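Local coordinates for JamJ (Lyngbya majuscula, PDB 5DOZ), which is an NADPH-binding enoyl reductase of a polyketide synthase that probably forms a cyclopropane ring on its carrier-protein-bound substrate, at residues 142-145 / 146-150; 278-281 / 282-285. All coordinates share one frame; numbering follows the deposited sequence.

Contact 1: 142-145 / 146-150; sequences AYHG and LYNLA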
loop_
_atom_site.group_PDB
_atom_site.type_symbol
_atom_site.label_atom_id
_atom_site.label_comp_id
_atom_site.label_asym_id
_atom_site.label_seq_id
_atom_site.Cartn_x
_atom_site.Cartn_y
_atom_site.Cartn_z
ATOM N N ALA A 142 -3.566 0.230 -5.596
ATOM C CA ALA A 142 -4.863 -0.210 -6.104
ATOM C C ALA A 142 -5.114 0.330 -7.502
ATOM O O ALA A 142 -5.524 -0.419 -8.392
ATOM C CB ALA A 142 -5.984 0.195 -5.159
ATOM N N TYR A 143 -4.842 1.619 -7.704
ATOM C CA TYR A 143 -5.033 2.232 -9.012
ATOM C C TYR A 143 -4.149 1.580 -10.065
ATOM O O TYR A 143 -4.647 1.165 -11.117
ATOM C CB TYR A 143 -4.806 3.752 -8.994
ATOM C CG TYR A 143 -5.080 4.391 -10.347
ATOM C CD1 TYR A 143 -4.116 4.358 -11.368
ATOM C CD2 TYR A 143 -6.306 4.997 -10.620
ATOM C CE1 TYR A 143 -4.368 4.923 -12.615
ATOM C CE2 TYR A 143 -6.563 5.568 -11.867
ATOM C CZ TYR A 143 -5.592 5.525 -12.857
ATOM O OH TYR A 143 -5.835 6.082 -14.094
ATOM N N HIS A 144 -2.846 1.494 -9.792
ATOM C CA HIS A 144 -1.912 0.926 -10.765
ATOM C C HIS A 144 -2.301 -0.504 -11.149
ATOM O O HIS A 144 -2.396 -0.831 -12.337
ATOM C CB HIS A 144 -0.470 0.981 -10.261
ATOM C CG HIS A 144 0.544 0.613 -11.301
ATOM N ND1 HIS A 144 0.788 1.393 -12.412
ATOM C CD2 HIS A 144 1.383 -0.446 -11.396
ATOM C CE1 HIS A 144 1.725 0.825 -13.150
ATOM N NE2 HIS A 144 2.102 -0.294 -12.555
ATOM N N GLY A 145 -2.533 -1.342 -10.143
ATOM C CA GLY A 145 -2.920 -2.732 -10.363
ATOM C C GLY A 145 -4.197 -2.881 -11.173
ATOM O O GLY A 145 -4.194 -3.517 -12.226
ATOM N N LEU A 146 -5.274 -2.273 -10.686
ATOM C CA LEU A 146 -6.600 -2.385 -11.304
ATOM C C LEU A 146 -6.758 -1.666 -12.647
ATOM O O LEU A 146 -7.309 -2.240 -13.586
ATOM C CB LEU A 146 -7.687 -1.894 -10.347
ATOM C CG LEU A 146 -7.947 -2.676 -9.059
ATOM C CD1 LEU A 146 -8.858 -1.863 -8.150
ATOM C CD2 LEU A 146 -8.544 -4.045 -9.364
ATOM N N TYR A 147 -6.296 -0.418 -12.726
ATOM C CA TYR A 147 -6.504 0.410 -13.920
ATOM C C TYR A 147 -5.325 0.395 -14.892
ATOM O O TYR A 147 -5.501 0.079 -16.068
ATOM C CB TYR A 147 -6.855 1.853 -13.539
ATOM C CG TYR A 147 -7.398 2.685 -14.689
ATOM C CD1 TYR A 147 -6.540 3.289 -15.610
ATOM C CD2 TYR A 147 -8.778 2.866 -14.855
ATOM C CE1 TYR A 147 -7.036 4.051 -16.661
ATOM C CE2 TYR A 147 -9.280 3.627 -15.901
ATOM C CZ TYR A 147 -8.406 4.217 -16.798
ATOM O OH TYR A 147 -8.901 4.972 -17.838
ATOM N N ASN A 148 -4.136 0.763 -14.418
ATOM C CA ASN A 148 -2.951 0.807 -15.285
ATOM C C ASN A 148 -2.591 -0.538 -15.902
ATOM O O ASN A 148 -2.230 -0.606 -17.076
ATOM C CB ASN A 148 -1.739 1.375 -14.540
ATOM C CG ASN A 148 -1.708 2.892 -14.530
ATOM O OD1 ASN A 148 -0.911 3.500 -13.814
ATOM N ND2 ASN A 148 -2.573 3.510 -15.323
ATOM N N LEU A 149 -2.686 -1.602 -15.109
ATOM C CA LEU A 149 -2.325 -2.934 -15.577
ATOM C C LEU A 149 -3.544 -3.705 -16.083
ATOM O O LEU A 149 -3.661 -3.952 -17.286
ATOM C CB LEU A 149 -1.549 -3.711 -14.497
ATOM C CG LEU A 149 -0.206 -3.113 -14.034
ATOM C CD1 LEU A 149 0.403 -3.929 -12.900
ATOM C CD2 LEU A 149 0.800 -2.955 -15.172
ATOM N N ALA A 150 -4.460 -4.045 -15.177
ATOM C CA ALA A 150 -5.630 -4.873 -15.500
ATOM C C ALA A 150 -6.703 -4.174 -16.338
ATOM O O ALA A 150 -7.549 -4.844 -16.940
ATOM C CB ALA A 150 -6.249 -5.436 -14.228
#

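Contact 2: 278-281 / 282-285; sequences LEEF and NRDN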
loop_
_atom_site.group_PDB
_atom_site.type_symbol
_atom_site.label_atom_id
_atom_site.label_comp_id
_atom_site.label_asym_id
_atom_site.label_seq_id
_atom_site.Cartn_x
_atom_site.Cartn_y
_atom_site.Cartn_z
ATOM N N LEU A 278 7.093 0.600 -6.009
ATOM C CA LEU A 278 8.313 1.413 -5.945
ATOM C C LEU A 278 9.327 0.994 -7.007
ATOM O O LEU A 278 10.126 1.814 -7.466
ATOM C CB LEU A 278 8.951 1.401 -4.544
ATOM C CG LEU A 278 8.125 1.504 -3.247
ATOM C CD1 LEU A 278 8.968 2.128 -2.142
ATOM C CD2 LEU A 278 6.798 2.247 -3.384
ATOM N N GLU A 279 9.280 -0.281 -7.393
ATOM C CA GLU A 279 10.049 -0.799 -8.525
ATOM C C GLU A 279 9.562 -0.164 -9.833
ATOM O O GLU A 279 10.368 0.145 -10.713
ATOM C CB GLU A 279 9.956 -2.334 -8.563
ATOM C CG GLU A 279 10.489 -3.030 -9.806
ATOM C CD GLU A 279 10.241 -4.540 -9.794
ATOM O OE1 GLU A 279 10.286 -5.162 -8.708
ATOM O OE2 GLU A 279 10.003 -5.120 -10.877
ATOM N N GLU A 280 8.248 0.046 -9.943
ATOM C CA GLU A 280 7.654 0.719 -11.107
ATOM C C GLU A 280 8.013 2.207 -11.191
ATOM O O GLU A 280 8.160 2.758 -12.286
ATOM C CB GLU A 280 6.130 0.527 -11.142
ATOM C CG GLU A 280 5.670 -0.919 -11.309
ATOM C CD GLU A 280 6.320 -1.633 -12.489
ATOM O OE1 GLU A 280 6.695 -0.972 -13.482
ATOM O OE2 GLU A 280 6.453 -2.871 -12.429
ATOM N N PHE A 281 8.149 2.853 -10.036
ATOM C CA PHE A 281 8.624 4.233 -9.984
ATOM C C PHE A 281 10.107 4.319 -10.371
ATOM O O PHE A 281 10.521 5.270 -11.031
ATOM C CB PHE A 281 8.362 4.851 -8.609
ATOM C CG PHE A 281 9.095 6.140 -8.371
ATOM C CD1 PHE A 281 8.606 7.338 -8.876
ATOM C CD2 PHE A 281 10.276 6.154 -7.637
ATOM C CE1 PHE A 281 9.285 8.526 -8.653
ATOM C CE2 PHE A 281 10.961 7.339 -7.418
ATOM C CZ PHE A 281 10.464 8.526 -7.929
ATOM N N ASN A 282 10.890 3.321 -9.961
ATOM C CA ASN A 282 12.288 3.179 -10.387
ATOM C C ASN A 282 12.477 3.241 -11.900
ATOM O O ASN A 282 13.438 3.842 -12.386
ATOM C CB ASN A 282 12.880 1.862 -9.874
ATOM C CG ASN A 282 13.807 2.051 -8.692
ATOM O OD1 ASN A 282 14.592 3.002 -8.644
ATOM N ND2 ASN A 282 13.736 1.127 -7.734
ATOM N N ARG A 283 11.566 2.605 -12.633
ATOM C CA ARG A 283 11.606 2.598 -14.095
ATOM C C ARG A 283 11.017 3.868 -14.713
ATOM O O ARG A 283 11.486 4.327 -15.751
ATOM C CB ARG A 283 10.900 1.357 -14.648
ATOM C CG ARG A 283 11.705 0.076 -14.481
ATOM C CD ARG A 283 11.017 -1.114 -15.141
ATOM N NE ARG A 283 10.004 -1.715 -14.279
ATOM C CZ ARG A 283 10.136 -2.885 -13.654
ATOM N NH1 ARG A 283 11.247 -3.604 -13.790
ATOM N NH2 ARG A 283 9.148 -3.343 -12.892
ATOM N N ASP A 284 9.993 4.425 -14.069
ATOM C CA ASP A 284 9.333 5.643 -14.537
ATOM C C ASP A 284 9.121 6.594 -13.357
ATOM O O ASP A 284 8.205 6.404 -12.554
ATOM C CB ASP A 284 8.000 5.298 -15.228
ATOM C CG ASP A 284 7.181 6.534 -15.603
ATOM O OD1 ASP A 284 7.733 7.658 -15.633
ATOM O OD2 ASP A 284 5.966 6.379 -15.869
ATOM N N ASN A 285 9.975 7.611 -13.257
ATOM C CA ASN A 285 9.930 8.546 -12.130
ATOM C C ASN A 285 8.728 9.497 -12.185
ATOM O O ASN A 285 8.514 10.290 -11.262
ATOM C CB ASN A 285 11.243 9.338 -11.994
ATOM C CG ASN A 285 12.459 8.457 -11.719
ATOM O OD1 ASN A 285 12.344 7.305 -11.286
ATOM N ND2 ASN A 285 13.646 9.012 -11.961
#

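Contact 1: 142-145 / 146-150
The carbonyl oxygen of Tyr-143 takes two backbone amides: Tyr-147 N at 2.8 Å from Tyr-143 O, and Asn-148 N in a weak bond at 3.4 Å to the same oxygen. That doubled grip marks the point where the helix widens. Ala-142 O still accepts Leu-146 N four residues on, but His-144 O receives Leu-149 N and Gly-145 O receives Ala-150 N, both five residues on. This is a pi-type turn near the C-terminal end of helix 136-149, which packs against strand 247-251 and helix 166-177 of the Rossmann domain. His-144 ND1 donates to Asn-148 OD1 at 3.0 Å, reaching a lone pair in the carbonyl plane and approaching at 107° to the C=O bond of Asn-148; ring and amide stand almost perpendicular. The bond limits how the imidazole can turn, one face of which Leu-149 CG covers, 4.3 Å from the centroid of the His-144 ring. Tyr-143 and Tyr-147 run side by side, CG anti to the backbone N in both (chi1 -177° and -166°), which sends the rings the same way. The rings are tilted little against each other but displaced, with hardly any face-to-face overlap: Tyr-147 CB sits over the centre of the Tyr-143 ring, and Tyr-143 OH lies over the Tyr-147 face, 3.3 Å from Tyr-147 CD1. Trp-178 meets both rings.

Contact 2: 278-281 / 282-285
A single guanidinium nitrogen, Arg-283 NH2, is shared by the carboxylates of two consecutive residues. It lies 2.8 Å from Glu-279 OE2 and 2.8 Å from Glu-280 OE2, a salt bridge to each. The two acids use it differently. Glu-280 OE2 lies close to the guanidinium plane, at its edge, but is itself met from above its carboxylate plane; Glu-280 OE1 adds a weak, long bond to Arg-283 NE. Glu-279 OE2 is met on its anti side, with the carboxylate turned 78° from the guanidinium, and Glu-279 CG covers a face of that group, 3.4 Å from Arg-283 NH2. The torsions bring both carboxylates to the same nitrogen: the Glu-279 chain runs extended beside the arginine, whereas Glu-280 folds at chi2 (-52°) and comes in obliquely. With an alanine at Glu-280, Arg-283 NH2 would probably be left with the Glu-279 carboxylate as its one acidic partner here, and the guanidinium would be freer to turn. At the helix end, Asn-282 N bonds Leu-278 O at 3.0 Å and Asp-284 N bonds Glu-280 O at 3.1 Å. Asp-284 then leaves helical geometry, and its OD1 accepts Gln-286 N ahead of helix 287-293. Phe-281 spans this bend, its CE1 3.5 Å from Asn-285 CA, and stacks on Tyr-288. Bridges spaced three and four residues apart form a surface salt-bridge network along the short helix 277-283, which follows 271-274, an outermost strand of the Rossmann sheet.

Overall arrangement
Contacts 1 and 2 have centres 15 Å apart and touch directly: His-144 NE2 of contact 1 packs 3.8 Å from Glu-280 CG of contact 2, so the imidazole meets the aliphatic part of a glutamate whose carboxylate belongs to the salt-bridge network. Phe-275 and Leu-287 join the two as well, each touching both His-144 and Glu-280. The first contact is largely buried, the second lies at the surface. Both come near the bound NADPH without touching it through these side chains: His-144 is about 7 Å from the cofactor and Leu-278 about 6 Å, side chain to ligand. The Leu-278 side chain also lies about 4 Å from an acetate, probably from the crystallisation liquor.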